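Local coordinates for protein N-isopropylammelide isopropylaminohydrolase (Burkholderia multivorans ATCC 17616, PDB 6NBO) that belongs to the amidohydrolase family of TIM-barrel metalloenzymes and binds two zinc ions at neighbouring metal sites, at residues L13-R18 with L41-G46; E91-Y96 with R307-P312. All blocks are in the same frame, centred on the assembly; numbering follows the deposited sequence.

Contact 1: residues L13-R18 with L41-G46; sequences LIRNVR and LDAPPG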
loop_
_atom_site.group_PDB
_atom_site.type_symbol
_atom_site.label_atom_id
_atom_site.label_comp_id
_atom_site.label_asym_id
_atom_site.label_seq_id
_atom_site.Cartn_x
_atom_site.Cartn_y
_atom_site.Cartn_z
ATOM N N LEU A 13 -1.031 21.568 19.146
ATOM C CA LEU A 13 -0.547 22.599 18.237
ATOM C C LEU A 13 0.900 22.267 17.900
ATOM O O LEU A 13 1.776 22.343 18.767
ATOM C CB LEU A 13 -0.666 23.992 18.858
ATOM C CG LEU A 13 -0.137 25.147 17.995
ATOM C CD1 LEU A 13 -0.849 25.185 16.647
ATOM C CD2 LEU A 13 -0.292 26.470 18.721
ATOM N N ILE A 14 1.141 21.899 16.648
ATOM C CA ILE A 14 2.489 21.669 16.140
ATOM C C ILE A 14 2.951 22.967 15.490
ATOM O O ILE A 14 2.439 23.360 14.438
ATOM C CB ILE A 14 2.520 20.515 15.134
ATOM C CG1 ILE A 14 1.924 19.237 15.753
ATOM C CG2 ILE A 14 3.953 20.306 14.616
ATOM C CD1 ILE A 14 1.755 18.084 14.724
ATOM N N ARG A 15 3.909 23.640 16.116
ATOM C CA ARG A 15 4.362 24.931 15.633
ATOM C C ARG A 15 5.551 24.788 14.695
ATOM O O ARG A 15 6.404 23.919 14.877
ATOM C CB ARG A 15 4.758 25.830 16.796
ATOM C CG ARG A 15 3.580 26.481 17.500
ATOM C CD ARG A 15 4.085 27.389 18.591
ATOM N NE ARG A 15 2.987 28.047 19.283
ATOM C CZ ARG A 15 3.016 28.369 20.571
ATOM N NH1 ARG A 15 4.090 28.084 21.302
ATOM N NH2 ARG A 15 1.975 28.971 21.129
ATOM N N ASN A 16 5.612 25.684 13.706
ATOM C CA ASN A 16 6.847 25.980 12.978
ATOM C C ASN A 16 7.332 24.768 12.172
ATOM O O ASN A 16 8.439 24.256 12.368
ATOM C CB ASN A 16 7.925 26.470 13.953
ATOM C CG ASN A 16 9.201 26.887 13.260
ATOM O OD1 ASN A 16 9.195 27.239 12.080
ATOM N ND2 ASN A 16 10.310 26.849 13.990
ATOM N N VAL A 17 6.476 24.308 11.258
ATOM C CA VAL A 17 6.818 23.236 10.326
ATOM C C VAL A 17 6.598 23.729 8.903
ATOM O O VAL A 17 5.966 24.753 8.664
ATOM C CB VAL A 17 6.014 21.954 10.577
ATOM C CG1 VAL A 17 6.370 21.357 11.937
ATOM C CG2 VAL A 17 4.517 22.238 10.460
ATOM N N ARG A 18 7.132 22.974 7.952
ATOM C CA ARG A 18 7.047 23.306 6.539
ATOM C C ARG A 18 6.431 22.126 5.804
ATOM O O ARG A 18 6.826 20.977 6.025
ATOM C CB ARG A 18 8.422 23.629 5.964
ATOM C CG ARG A 18 9.035 24.948 6.458
ATOM C CD ARG A 18 10.499 25.047 6.033
ATOM N NE ARG A 18 11.269 23.919 6.550
ATOM C CZ ARG A 18 11.998 23.099 5.804
ATOM N NH1 ARG A 18 12.085 23.288 4.493
ATOM N NH2 ARG A 18 12.655 22.094 6.373
ATOM N N LEU A 41 -0.503 30.363 14.648
ATOM C CA LEU A 41 -1.860 30.093 15.114
ATOM C C LEU A 41 -1.997 30.366 16.609
ATOM O O LEU A 41 -1.062 30.159 17.387
ATOM C CB LEU A 41 -2.241 28.638 14.830
ATOM C CG LEU A 41 -2.282 28.198 13.370
ATOM C CD1 LEU A 41 -2.796 26.756 13.232
ATOM C CD2 LEU A 41 -3.138 29.166 12.569
ATOM N N ASP A 42 -3.184 30.828 17.011
ATOM C CA ASP A 42 -3.500 30.946 18.427
ATOM C C ASP A 42 -3.684 29.564 19.039
ATOM O O ASP A 42 -4.132 28.620 18.385
ATOM C CB ASP A 42 -4.773 31.770 18.635
ATOM C CG ASP A 42 -4.854 32.952 17.702
ATOM O OD1 ASP A 42 -4.194 33.975 17.989
ATOM O OD2 ASP A 42 -5.545 32.837 16.660
ATOM N N ALA A 43 -3.333 29.455 20.310
ATOM C CA ALA A 43 -3.452 28.199 21.030
ATOM C C ALA A 43 -4.781 28.168 21.769
ATOM O O ALA A 43 -5.038 29.058 22.585
ATOM C CB ALA A 43 -2.306 28.039 22.016
ATOM N N PRO A 44 -5.659 27.204 21.498
ATOM C CA PRO A 44 -6.816 27.022 22.366
ATOM C C PRO A 44 -6.360 26.802 23.791
ATOM O O PRO A 44 -5.272 26.245 24.034
ATOM C CB PRO A 44 -7.497 25.772 21.791
ATOM C CG PRO A 44 -7.030 25.685 20.377
ATOM C CD PRO A 44 -5.631 26.246 20.378
ATOM N N PRO A 45 -7.133 27.259 24.770
ATOM C CA PRO A 45 -6.734 27.078 26.172
ATOM C C PRO A 45 -6.416 25.616 26.476
ATOM O O PRO A 45 -7.121 24.708 26.036
ATOM C CB PRO A 45 -7.959 27.573 26.949
ATOM C CG PRO A 45 -8.621 28.543 26.013
ATOM C CD PRO A 45 -8.394 28.007 24.634
ATOM N N GLY A 46 -5.304 25.391 27.180
ATOM C CA GLY A 46 -4.925 24.061 27.634
ATOM C C GLY A 46 -4.353 23.137 26.584
ATOM O O GLY A 46 -4.165 21.946 26.855
HETATM O O HOH W 1 1.492 29.391 17.293
HETATM O O HOH W 2 0.101 30.563 19.689
#
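The guanidinium of Arg15 meets Ala43 obliquely, with NH2 4.5 Å from Ala43 CB. Two waters link the same group to Leu41. Water 1 accepts from Arg15 NE at 2.8 Å and donates to Leu41 O at 2.7 Å. Water 2 accepts from Arg15 NH2 at 2.8 Å and donates to Leu41 O at 2.6 Å. One carbonyl oxygen thus takes two water bonds, and the guanidinium is held at two of its nitrogens. No hydrogen bond joins the segments directly.

The segment 13-18 lies on strand 11-17 of the small N-terminal sheet. The segment 41-46 lies in the loop from strand 33-38 to strand 48-51, the two outermost strands of that sheet. A G1 beta bulge sits here, with Asn16 and Val17 paired against the single residue Leu25. The carboxylate of Asp26 is shared: it accepts from the backbone N of Asn16 and from that of Leu41.

Leu13 carries the apolar part. Its CG stands anti to the backbone N (chi1 178°), which directs the branch at the loop. The two methyls touch different residues. CD1 meets Leu41 CB at 4.1 Å. CD2 lies 4.2 Å from Ala43 CB and 4.0 Å from Leu41 O. The Leu13 and Leu41 side chains are inclined to each other, and both are buried. Ala43 is exposed, and its methyl lies near both Leu13 and Arg15.

Contact 2: residues E91-Y96 with R307-P312; sequences ENERHY and RDTWTP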
loop_
_atom_site.group_PDB
_atom_site.type_symbol
_atom_site.label_atom_id
_atom_site.label_comp_id
_atom_site.label_asym_id
_atom_site.label_seq_id
_atom_site.Cartn_x
_atom_site.Cartn_y
_atom_site.Cartn_z
ATOM N N GLU A 91 6.316 -23.185 -4.049
ATOM C CA GLU A 91 6.372 -24.446 -3.318
ATOM C C GLU A 91 7.296 -24.367 -2.109
ATOM O O GLU A 91 7.115 -25.124 -1.148
ATOM C CB GLU A 91 6.815 -25.579 -4.246
ATOM N N ASN A 92 8.293 -23.477 -2.132
ATOM C CA ASN A 92 9.122 -23.293 -0.946
ATOM C C ASN A 92 8.322 -22.665 0.189
ATOM O O ASN A 92 8.420 -23.105 1.342
ATOM C CB ASN A 92 10.344 -22.434 -1.263
ATOM C CG ASN A 92 11.121 -22.051 -0.009
ATOM O OD1 ASN A 92 11.898 -22.846 0.520
ATOM N ND2 ASN A 92 10.907 -20.836 0.474
ATOM N N GLU A 93 7.526 -21.637 -0.118
ATOM C CA GLU A 93 6.711 -20.999 0.911
ATOM C C GLU A 93 5.731 -21.984 1.537
ATOM O O GLU A 93 5.563 -22.009 2.762
ATOM C CB GLU A 93 5.956 -19.810 0.322
ATOM C CG GLU A 93 5.045 -19.106 1.323
ATOM C CD GLU A 93 4.311 -17.932 0.706
ATOM O OE1 GLU A 93 3.813 -18.080 -0.433
ATOM O OE2 GLU A 93 4.246 -16.861 1.351
ATOM N N ARG A 94 5.069 -22.799 0.709
ATOM C CA ARG A 94 4.096 -23.755 1.229
ATOM C C ARG A 94 4.764 -24.782 2.140
ATOM O O ARG A 94 4.199 -25.164 3.173
ATOM C CB ARG A 94 3.359 -24.431 0.067
ATOM C CG ARG A 94 2.600 -25.692 0.453
ATOM C CD ARG A 94 1.388 -25.972 -0.441
ATOM N NE ARG A 94 1.618 -25.691 -1.859
ATOM C CZ ARG A 94 1.003 -24.725 -2.537
ATOM N NH1 ARG A 94 0.115 -23.948 -1.928
ATOM N NH2 ARG A 94 1.266 -24.539 -3.825
ATOM N N HIS A 95 5.977 -25.225 1.786
ATOM C CA HIS A 95 6.700 -26.164 2.642
ATOM C C HIS A 95 7.134 -25.505 3.948
ATOM O O HIS A 95 7.094 -26.137 5.009
ATOM C CB HIS A 95 7.912 -26.736 1.902
ATOM C CG HIS A 95 8.800 -27.590 2.759
ATOM N ND1 HIS A 95 9.905 -27.091 3.417
ATOM C CD2 HIS A 95 8.748 -28.910 3.061
ATOM C CE1 HIS A 95 10.492 -28.065 4.089
ATOM N NE2 HIS A 95 9.810 -29.179 3.890
ATOM N N TYR A 96 7.550 -24.237 3.896
ATOM C CA TYR A 96 7.934 -23.542 5.121
ATOM C C TYR A 96 6.766 -23.474 6.101
ATOM O O TYR A 96 6.916 -23.799 7.286
ATOM C CB TYR A 96 8.452 -22.136 4.805
ATOM C CG TYR A 96 8.517 -21.274 6.051
ATOM C CD1 TYR A 96 9.503 -21.490 7.012
ATOM C CD2 TYR A 96 7.570 -20.280 6.291
ATOM C CE1 TYR A 96 9.560 -20.726 8.167
ATOM C CE2 TYR A 96 7.618 -19.505 7.447
ATOM C CZ TYR A 96 8.617 -19.741 8.384
ATOM O OH TYR A 96 8.687 -18.991 9.537
ATOM N N ARG A 307 10.966 -9.141 4.096
ATOM C CA ARG A 307 11.750 -10.145 4.827
ATOM C C ARG A 307 10.951 -11.426 5.073
ATOM O O ARG A 307 10.707 -11.834 6.211
ATOM C CB ARG A 307 12.267 -9.565 6.146
ATOM C CG ARG A 307 13.211 -8.405 5.935
ATOM C CD ARG A 307 14.149 -8.169 7.119
ATOM N NE ARG A 307 14.684 -6.819 7.010
ATOM C CZ ARG A 307 15.299 -6.155 7.981
ATOM N NH1 ARG A 307 15.497 -6.716 9.172
ATOM N NH2 ARG A 307 15.713 -4.916 7.747
ATOM N N ASP A 308 10.519 -12.048 3.978
ATOM C CA ASP A 308 9.738 -13.273 4.089
ATOM C C ASP A 308 10.484 -14.386 3.370
ATOM O O ASP A 308 11.694 -14.259 3.153
ATOM C CB ASP A 308 8.302 -13.054 3.570
ATOM C CG ASP A 308 8.239 -12.568 2.125
ATOM O OD1 ASP A 308 9.114 -12.923 1.308
ATOM O OD2 ASP A 308 7.277 -11.838 1.810
ATOM N N THR A 309 9.819 -15.495 3.028
ATOM C CA THR A 309 10.553 -16.564 2.361
ATOM C C THR A 309 10.724 -16.319 0.867
ATOM O O THR A 309 11.489 -17.048 0.225
ATOM C CB THR A 309 9.879 -17.932 2.575
ATOM O OG1 THR A 309 8.664 -18.005 1.814
ATOM C CG2 THR A 309 9.577 -18.172 4.052
ATOM N N TRP A 310 10.026 -15.327 0.304
ATOM C CA TRP A 310 10.227 -14.939 -1.092
ATOM C C TRP A 310 11.392 -13.967 -1.238
ATOM O O TRP A 310 12.214 -14.103 -2.152
ATOM C CB TRP A 310 8.972 -14.274 -1.667
ATOM C CG TRP A 310 7.756 -15.124 -1.828
ATOM C CD1 TRP A 310 6.910 -15.549 -0.845
ATOM C CD2 TRP A 310 7.206 -15.599 -3.064
ATOM N NE1 TRP A 310 5.883 -16.283 -1.389
ATOM C CE2 TRP A 310 6.041 -16.329 -2.750
ATOM C CE3 TRP A 310 7.595 -15.492 -4.404
ATOM C CZ2 TRP A 310 5.261 -16.947 -3.725
ATOM C CZ3 TRP A 310 6.819 -16.107 -5.371
ATOM C CH2 TRP A 310 5.666 -16.827 -5.027
ATOM N N THR A 311 11.452 -12.946 -0.379
ATOM C CA THR A 311 12.406 -11.862 -0.586
ATOM C C THR A 311 13.037 -11.453 0.738
ATOM O O THR A 311 12.345 -11.390 1.760
ATOM C CB THR A 311 11.740 -10.641 -1.243
ATOM O OG1 THR A 311 12.712 -9.605 -1.445
ATOM C CG2 THR A 311 10.600 -10.079 -0.375
ATOM N N PRO A 312 14.351 -11.215 0.758
ATOM C CA PRO A 312 14.981 -10.634 1.950
ATOM C C PRO A 312 14.813 -9.134 2.029
ATOM O O PRO A 312 15.182 -8.540 3.052
ATOM C CB PRO A 312 16.461 -10.998 1.768
ATOM C CG PRO A 312 16.635 -10.932 0.261
ATOM C CD PRO A 312 15.340 -11.498 -0.304
HETATM O O HOH W 3 9.335 -19.033 -0.877
HETATM O O HOH W 4 6.881 -16.426 2.743
#
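Helix 89-97 meets the loop after strand 299-301 of the amidohydrolase barrel through Glu93 and Trp310. The Trp310 side chain is about 6 Å from a bound zinc ion. Trp310 NE1 donates to Glu93 OE1 at 2.9 Å, with an N-H...O angle of 157°. The oxygen lies at the indole edge, near the ring plane. The indole N-H, in turn, comes from above the carboxylate plane, 69° out of it. The extended Glu93 chain carries its carboxylate to this edge. Lys70 forms a salt bridge with Glu93 OE2.

Thr309 packs against three residues of the helix, Asn92, Glu93 and Tyr96. Its CG2 lies over one face of Tyr96, 4.1 Å from the ring centroid, in a CH-pi contact. Its OG1 is bound to two waters. Water 4 is 2.6 Å from Thr309 OG1 and donates to Glu93 OE2 at 3.0 Å. Water 3 accepts from Asn92 ND2 at 2.7 Å and also bonds Thr309 OG1. Asn92 ND2 has a second partner in Tyr78 OH.

The loop is shaped from within by Asp308. Its OD1 accepts from Trp310 N at 2.8 Å, an Asx turn. It also accepts from Thr311 N at 2.9 Å. The segment 307-312 follows the zinc ligand Asp304, just after strand 299-301. A metal aspartate after the last barrel strand is characteristic of the amidohydrolase TIM barrel.

From the N terminus, the chain first runs through strand 11-17. It then makes strands 25-30 and 33-38 before the next loop returns to strand 11-17. Contact 1 closes this short excursion, which holds no helix, within the small N-terminal sheet. The chain then enters the barrel through strand 56-66 and reaches helix 89-97. Contact 2 closes a much longer loop of 210 residues. It joins this early helix to the loop after strand 299-301, close to zinc. The two contacts are in series and neither nest nor cross. The centres of contact 1 and contact 2 are about 48 Å apart. They lie on opposite sides of the chain's centre and do not touch.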